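Local atomic coordinates of pectate lyase (Cellvibrio cellulosa, PDB entry 1GXM), a protein that cleaves pectate (polygalacturonic acid) chains by anti-beta-elimination, the part described here being its family 10 catalytic module. Residues V143-A148 with L226-Q231; G74-E79 with N104-S109; L189-A194 with A244-P249. All coordinates share one frame; numbering follows the deposited sequence.

Contact 1: residues V143-A148 with L226-Q231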
# COMPACT_ATOMS: atom_id res chain seq x y z
N VAL A 143 -1.02 9.80 0.53
CA VAL A 143 -2.08 10.79 0.76
C VAL A 143 -1.54 11.90 1.67
O VAL A 143 -1.70 13.10 1.39
CB VAL A 143 -3.33 10.16 1.37
CG1 VAL A 143 -4.31 11.24 1.76
CG2 VAL A 143 -3.97 9.19 0.41
N LEU A 144 -0.95 11.50 2.78
CA LEU A 144 -0.43 12.49 3.73
C LEU A 144 0.65 13.35 3.09
O LEU A 144 0.74 14.54 3.35
CB LEU A 144 0.09 11.82 5.00
CG LEU A 144 -1.01 11.19 5.85
CD1 LEU A 144 -0.36 10.39 6.95
CD2 LEU A 144 -1.97 12.22 6.40
N ASP A 145 1.48 12.75 2.24
CA ASP A 145 2.51 13.50 1.54
C ASP A 145 1.92 14.48 0.55
O ASP A 145 2.40 15.59 0.44
CB ASP A 145 3.47 12.56 0.84
CG ASP A 145 4.55 13.30 0.14
OD1 ASP A 145 5.47 13.83 0.81
OD2 ASP A 145 4.55 13.37 -1.10
N PHE A 146 0.90 14.08 -0.18
CA PHE A 146 0.23 15.00 -1.08
C PHE A 146 -0.38 16.15 -0.26
O PHE A 146 -0.27 17.32 -0.65
CB PHE A 146 -0.82 14.29 -1.91
CG PHE A 146 -0.29 13.72 -3.20
CD1 PHE A 146 0.80 12.87 -3.20
CD2 PHE A 146 -0.89 14.03 -4.40
CE1 PHE A 146 1.28 12.36 -4.37
CE2 PHE A 146 -0.43 13.50 -5.58
CZ PHE A 146 0.67 12.67 -5.57
N ALA A 147 -0.98 15.83 0.88
CA ALA A 147 -1.56 16.86 1.74
C ALA A 147 -0.46 17.79 2.22
O ALA A 147 -0.58 19.02 2.15
CB ALA A 147 -2.29 16.21 2.90
N ALA A 148 0.65 17.21 2.67
CA ALA A 148 1.76 17.99 3.23
C ALA A 148 2.35 18.95 2.21
O ALA A 148 2.88 20.02 2.58
CB ALA A 148 2.86 17.08 3.75
N LEU A 226 8.23 5.67 -1.80
CA LEU A 226 9.57 6.21 -1.58
C LEU A 226 10.01 7.10 -2.70
O LEU A 226 10.71 8.08 -2.46
CB LEU A 226 10.59 5.10 -1.36
CG LEU A 226 10.49 4.38 -0.02
CD1 LEU A 226 11.52 3.24 -0.06
CD2 LEU A 226 10.72 5.28 1.18
N MET A 227 9.60 6.78 -3.91
CA MET A 227 9.95 7.55 -5.08
C MET A 227 9.23 8.90 -5.14
O MET A 227 9.60 9.72 -5.98
CB MET A 227 9.71 6.72 -6.34
CG MET A 227 10.72 5.62 -6.46
SD MET A 227 10.39 4.44 -7.74
CE MET A 227 11.23 5.15 -9.14
N THR A 228 8.24 9.14 -4.28
CA THR A 228 7.62 10.46 -4.18
C THR A 228 8.43 11.37 -3.25
O THR A 228 8.18 12.57 -3.20
CB THR A 228 6.17 10.42 -3.66
OG1 THR A 228 6.16 10.06 -2.26
CG2 THR A 228 5.26 9.41 -4.41
N GLN A 229 9.33 10.80 -2.46
CA GLN A 229 10.04 11.53 -1.43
C GLN A 229 11.30 12.18 -1.95
O GLN A 229 11.84 11.77 -2.99
CB GLN A 229 10.38 10.60 -0.27
CG GLN A 229 9.16 10.06 0.41
CD GLN A 229 8.29 11.21 0.92
OE1 GLN A 229 8.68 11.90 1.85
NE2 GLN A 229 7.16 11.46 0.27
N PRO A 230 11.77 13.23 -1.26
CA PRO A 230 13.09 13.75 -1.57
C PRO A 230 14.08 12.61 -1.54
O PRO A 230 14.14 11.86 -0.56
CB PRO A 230 13.35 14.74 -0.42
CG PRO A 230 12.02 15.17 0.03
CD PRO A 230 11.14 13.97 -0.15
N GLN A 231 14.82 12.46 -2.63
CA GLN A 231 15.73 11.34 -2.80
C GLN A 231 17.06 11.60 -2.10
O GLN A 231 18.06 11.88 -2.72
CB GLN A 231 15.93 11.03 -4.27
CG GLN A 231 14.66 10.59 -4.98
CD GLN A 231 14.13 9.27 -4.45
OE1 GLN A 231 14.77 8.23 -4.64
NE2 GLN A 231 12.99 9.31 -3.79
O HOH W 1 6.97 14.45 -1.75
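D145 reaches from the last turn of helix 136-148 to Q229 and T228, in the loop between helices 219-226 and 233-246. Its CG lies opposite the backbone N across the CA–CB bond (chi1 -179°), which carries the carboxylate away from its own helix and toward the loop. At the root of the side chain, D145 CB already passes 3.9 Å from Q229 NE2, and V171 of helix 161-181 packs beside both residues. CG lies nearer, 3.2 Å from the same nitrogen, because the amide arrives above the carboxylate rather than at its rim. The bond itself runs from Q229 NE2 to D145 OD1 over 3.0 Å. It is nearly straight (172° at the hydrogen) and lies in the amide plane of Q229, but it meets the oxygen almost perpendicularly above the carboxylate; the two flat groups are turned 77° apart. The other N-H of Q229 NE2 goes to T228 OG1 at 3.1 Å, so two acceptors fix the rotation of the amide. T228 OG1 in turn bonds to the carbonyl of F225. At the far tip, D145 OD2 has a salt bridge with R151 and accepts from a water at 2.7 Å. That water also donates to T228 O, bridging carboxylate and loop backbone. The arginine probably stabilises the ionised acid in this buried setting. Behind the contact, Q231 NE2 bonds to L226 O at 2.9 Å and to Q229 O, bracing the type I turn L226–Q229. The contact joins the last turn of helix 136-148 to the turn that links helices 219-226 and 233-246, inside the helical core of the (alpha/alpha) toroid of this catalytic module.

Contact 2: residues G74-E79 with N104-S109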
# COMPACT_ATOMS: atom_id res chain seq x y z
N GLY A 74 -8.49 -0.25 0.51
CA GLY A 74 -8.58 1.14 0.08
C GLY A 74 -9.38 2.03 1.00
O GLY A 74 -9.57 3.20 0.71
N ALA A 75 -9.86 1.50 2.11
CA ALA A 75 -10.69 2.28 3.00
C ALA A 75 -9.91 3.44 3.59
O ALA A 75 -8.69 3.38 3.76
CB ALA A 75 -11.27 1.43 4.08
N THR A 76 -10.67 4.49 3.90
CA THR A 76 -10.22 5.74 4.49
C THR A 76 -9.43 6.56 3.50
O THR A 76 -9.78 7.70 3.19
CB THR A 76 -9.44 5.52 5.79
OG1 THR A 76 -10.30 4.86 6.74
CG2 THR A 76 -9.12 6.87 6.45
N ILE A 77 -8.36 5.98 2.97
CA ILE A 77 -7.49 6.69 2.06
C ILE A 77 -8.21 7.07 0.77
O ILE A 77 -8.01 8.17 0.25
CB ILE A 77 -6.17 5.92 1.81
CG1 ILE A 77 -6.41 4.51 1.25
CG2 ILE A 77 -5.38 5.89 3.10
CD1 ILE A 77 -5.13 3.78 0.83
N THR A 78 -9.08 6.20 0.28
CA THR A 78 -9.81 6.51 -0.95
C THR A 78 -10.88 7.54 -0.66
O THR A 78 -10.99 8.53 -1.36
CB THR A 78 -10.43 5.26 -1.52
OG1 THR A 78 -9.44 4.24 -1.70
CG2 THR A 78 -10.98 5.54 -2.91
N GLU A 79 -11.68 7.29 0.37
CA GLU A 79 -12.76 8.21 0.73
C GLU A 79 -12.24 9.62 0.97
O GLU A 79 -12.86 10.60 0.54
CB GLU A 79 -13.50 7.73 1.99
CG GLU A 79 -14.38 6.51 1.77
CD GLU A 79 -13.67 5.19 1.94
OE1 GLU A 79 -12.43 5.15 1.90
OE2 GLU A 79 -14.37 4.18 2.11
N ASN A 104 -6.47 13.43 10.38
CA ASN A 104 -6.20 13.31 11.80
C ASN A 104 -6.21 11.85 12.21
O ASN A 104 -5.37 11.41 12.99
CB ASN A 104 -7.25 14.09 12.58
CG ASN A 104 -6.98 14.13 14.06
OD1 ASN A 104 -5.88 14.40 14.50
ND2 ASN A 104 -8.02 13.87 14.85
N PHE A 105 -7.18 11.10 11.70
CA PHE A 105 -7.27 9.67 11.96
C PHE A 105 -5.97 8.96 11.54
O PHE A 105 -5.40 8.19 12.30
CB PHE A 105 -8.43 9.07 11.19
CG PHE A 105 -8.44 7.58 11.21
CD1 PHE A 105 -8.92 6.88 12.31
CD2 PHE A 105 -7.90 6.85 10.16
CE1 PHE A 105 -8.88 5.50 12.34
CE2 PHE A 105 -7.88 5.46 10.19
CZ PHE A 105 -8.37 4.81 11.29
N LEU A 106 -5.53 9.23 10.32
CA LEU A 106 -4.32 8.56 9.84
C LEU A 106 -3.13 8.87 10.72
O LEU A 106 -2.39 7.98 11.11
CB LEU A 106 -4.02 8.94 8.39
CG LEU A 106 -4.98 8.44 7.32
CD1 LEU A 106 -4.52 8.96 5.99
CD2 LEU A 106 -5.04 6.93 7.27
N VAL A 107 -2.96 10.15 11.08
CA VAL A 107 -1.85 10.50 11.93
C VAL A 107 -2.01 9.93 13.34
O VAL A 107 -1.06 9.41 13.92
CB VAL A 107 -1.59 12.00 11.96
CG1 VAL A 107 -0.39 12.30 12.88
CG2 VAL A 107 -1.32 12.50 10.52
N ASN A 108 -3.22 9.98 13.88
CA ASN A 108 -3.48 9.41 15.20
C ASN A 108 -3.17 7.93 15.27
O ASN A 108 -2.74 7.42 16.30
CB ASN A 108 -4.91 9.61 15.64
CG ASN A 108 -5.19 11.02 16.09
OD1 ASN A 108 -4.27 11.77 16.45
ND2 ASN A 108 -6.47 11.39 16.09
N SER A 109 -3.38 7.24 14.14
CA SER A 109 -3.12 5.81 14.08
C SER A 109 -1.66 5.45 14.07
O SER A 109 -1.30 4.31 14.30
CB SER A 109 -3.79 5.22 12.85
OG SER A 109 -3.02 5.41 11.68
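T76 meets F105 and L106 through its methyl group alone. T76 CG2 sits 3.9 Å from F105 CD2, approaching the ring obliquely, with the two side chains crossing at about a right angle. The same methyl lies 4.2 Å from L106 CD2, where the threonine and leucine side chains run past one another in opposite directions. The other branch of the leucine, L106 CD1, reaches I77 CG2 at 4.3 Å, so the fork of L106 is shared between two successive residues. The methyl of T76 is delivered by a first torsion of -60°, which turns CG2 away from the backbone N and swings OG1 to the side away from the leucine. This joins the start of helix 77-90 to the end of helix 93-109, the open end of an antiparallel helical hairpin of the kind from which (alpha/alpha) toroids are built. One shell out, T76 OG1 is held by T70 and W50: it donates to the carbonyl of the first and accepts from the backbone N of the second. T76 stands at the N-cap position but makes no capping bond with its side chain. Its backbone takes the positive phi of 72° belonging to a classic gamma turn, closed by I77 N to A75 O at 2.7 Å. A weak bond from T76 N to E79 OE1 supplies one half of a capping box. G74 O then receives both the backbone N and OG1 of T78, the latter at 2.6 Å, which ties the approach loop to the first helical turn. On the other helix, S109 OG turns back to L106 O at 2.7 Å, and V107 is packed against helix 161-181. Beyond F105 lie N47 and Y120, while W24 of helix 20-28 backs I77.

Contact 3: residues L189-A194 with A244-P249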
# COMPACT_ATOMS: atom_id res chain seq x y z
N LEU A 189 20.23 -5.27 0.85
CA LEU A 189 18.94 -4.62 0.99
C LEU A 189 17.98 -5.11 -0.09
O LEU A 189 18.34 -5.13 -1.26
CB LEU A 189 19.10 -3.12 0.87
CG LEU A 189 18.12 -2.21 1.55
CD1 LEU A 189 17.94 -2.50 3.05
CD2 LEU A 189 18.62 -0.76 1.35
N THR A 190 16.75 -5.48 0.30
CA THR A 190 15.77 -6.02 -0.64
C THR A 190 14.48 -5.23 -0.56
O THR A 190 14.46 -4.10 -0.96
CB THR A 190 15.56 -7.54 -0.45
OG1 THR A 190 15.11 -7.87 0.87
CG2 THR A 190 16.88 -8.30 -0.68
N VAL A 191 13.41 -5.83 -0.04
CA VAL A 191 12.10 -5.20 -0.04
C VAL A 191 11.42 -5.44 1.31
O VAL A 191 12.11 -5.47 2.33
CB VAL A 191 11.25 -5.61 -1.27
CG1 VAL A 191 11.88 -5.08 -2.53
CG2 VAL A 191 11.03 -7.12 -1.34
N TRP A 192 10.10 -5.59 1.32
CA TRP A 192 9.35 -5.63 2.55
C TRP A 192 8.40 -6.80 2.53
O TRP A 192 7.98 -7.27 1.48
CB TRP A 192 8.50 -4.34 2.73
CG TRP A 192 9.35 -3.13 2.81
CD1 TRP A 192 9.80 -2.53 3.94
CD2 TRP A 192 9.95 -2.43 1.72
NE1 TRP A 192 10.61 -1.48 3.63
CE2 TRP A 192 10.73 -1.39 2.27
CE3 TRP A 192 9.88 -2.55 0.34
CZ2 TRP A 192 11.46 -0.50 1.48
CZ3 TRP A 192 10.59 -1.68 -0.44
CH2 TRP A 192 11.40 -0.68 0.13
N CYS A 193 8.05 -7.24 3.71
CA CYS A 193 6.94 -8.15 3.93
C CYS A 193 5.65 -7.37 3.83
O CYS A 193 5.62 -6.17 3.97
CB CYS A 193 7.07 -8.79 5.32
SG CYS A 193 6.01 -10.21 5.57
N ALA A 194 4.54 -8.06 3.62
CA ALA A 194 3.25 -7.38 3.57
C ALA A 194 2.89 -6.76 4.90
O ALA A 194 2.10 -5.84 4.96
CB ALA A 194 2.17 -8.29 3.10
N ALA A 244 16.17 -3.18 -7.89
CA ALA A 244 17.11 -4.21 -8.31
C ALA A 244 16.60 -5.59 -7.91
O ALA A 244 16.77 -6.56 -8.63
CB ALA A 244 18.47 -3.96 -7.73
N TRP A 245 16.00 -5.69 -6.74
CA TRP A 245 15.43 -6.95 -6.30
C TRP A 245 14.33 -7.38 -7.24
O TRP A 245 14.30 -8.53 -7.66
CB TRP A 245 14.93 -6.83 -4.86
CG TRP A 245 14.31 -8.07 -4.32
CD1 TRP A 245 14.94 -9.10 -3.72
CD2 TRP A 245 12.93 -8.39 -4.37
NE1 TRP A 245 14.02 -10.07 -3.38
CE2 TRP A 245 12.77 -9.64 -3.75
CE3 TRP A 245 11.79 -7.73 -4.84
CZ2 TRP A 245 11.55 -10.25 -3.60
CZ3 TRP A 245 10.57 -8.34 -4.69
CH2 TRP A 245 10.46 -9.58 -4.08
N PHE A 246 13.45 -6.48 -7.61
CA PHE A 246 12.36 -6.82 -8.51
C PHE A 246 12.91 -7.25 -9.86
O PHE A 246 12.37 -8.14 -10.52
CB PHE A 246 11.41 -5.65 -8.70
CG PHE A 246 10.27 -5.67 -7.74
CD1 PHE A 246 9.23 -6.55 -7.94
CD2 PHE A 246 10.24 -4.84 -6.64
CE1 PHE A 246 8.18 -6.61 -7.08
CE2 PHE A 246 9.18 -4.88 -5.78
CZ PHE A 246 8.16 -5.77 -5.98
N ASN A 247 13.99 -6.60 -10.26
CA ASN A 247 14.58 -6.79 -11.58
C ASN A 247 15.65 -7.86 -11.61
O ASN A 247 16.39 -7.94 -12.59
CB ASN A 247 15.15 -5.47 -12.09
CG ASN A 247 15.44 -5.50 -13.55
OD1 ASN A 247 14.65 -5.98 -14.34
ND2 ASN A 247 16.58 -4.95 -13.93
N SER A 248 15.75 -8.66 -10.57
CA SER A 248 16.77 -9.69 -10.49
C SER A 248 16.21 -11.02 -10.93
O SER A 248 15.10 -11.38 -10.57
CB SER A 248 17.24 -9.86 -9.06
OG SER A 248 18.14 -10.96 -8.94
N PRO A 249 16.99 -11.78 -11.68
CA PRO A 249 16.56 -13.10 -12.10
C PRO A 249 16.51 -14.08 -10.93
O PRO A 249 15.98 -15.18 -11.08
CB PRO A 249 17.63 -13.52 -13.13
CG PRO A 249 18.70 -12.63 -13.01
CD PRO A 249 18.31 -11.43 -12.21
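W245 leaves its helix with an extended first torsion (chi1 179°), presenting a broad face to V191, whose own first torsion of -66° places CG2 between N and the carbonyl carbon and sends both methyls at the indole. V191 CG2 stands 3.5 Å from the centroid of the six-membered ring of W245 and only 7° off its normal, a well-formed CH-pi contact. Alongside it, V191 CG1 comes to 3.5 Å from W245 CE3 and reaches on to F246 CE2 at 4.2 Å. T190 takes the five-membered end, with its CB 3.7 Å from W245 CD1, approaching obliquely. The contact packs the C-terminal end of helix 233-246 against the irregular chain between strands 188-189 and 195-196, at one side of the helical core of the pectate lyase module. Within the helix segment, W245 CZ3 lies over the centre of the F246 ring. The indole is fixed further by N286, which binds NE1, and by Y281, whose ring meets it edge-to-face. T190 OG1 is bonded to the carbonyl of W183, and L214 of strand 214-215 packs on T190, V191 and W245.

Contacts 1 and 2 adjoin: their centres are 16 Å apart, and L144 CG lies 4.2 Å from L106 CD1, so helix 136-148 packs on the same leucine that serves the hairpin end at 74-79 and 104-109. Contact 3, centred 21 Å from contact 1, touches it where L226 CD1 meets W192 CH2 at 3.9 Å. The chain also ties these two together, since helix 233-246 runs from just beyond the loop of contact 1 to contact 3. Contacts 2 and 3 lie on opposite sides of the molecule's centre, nearest atoms about 13 Å apart. A glycerol, probably from crystallisation, binds E79 in the segment 74-79.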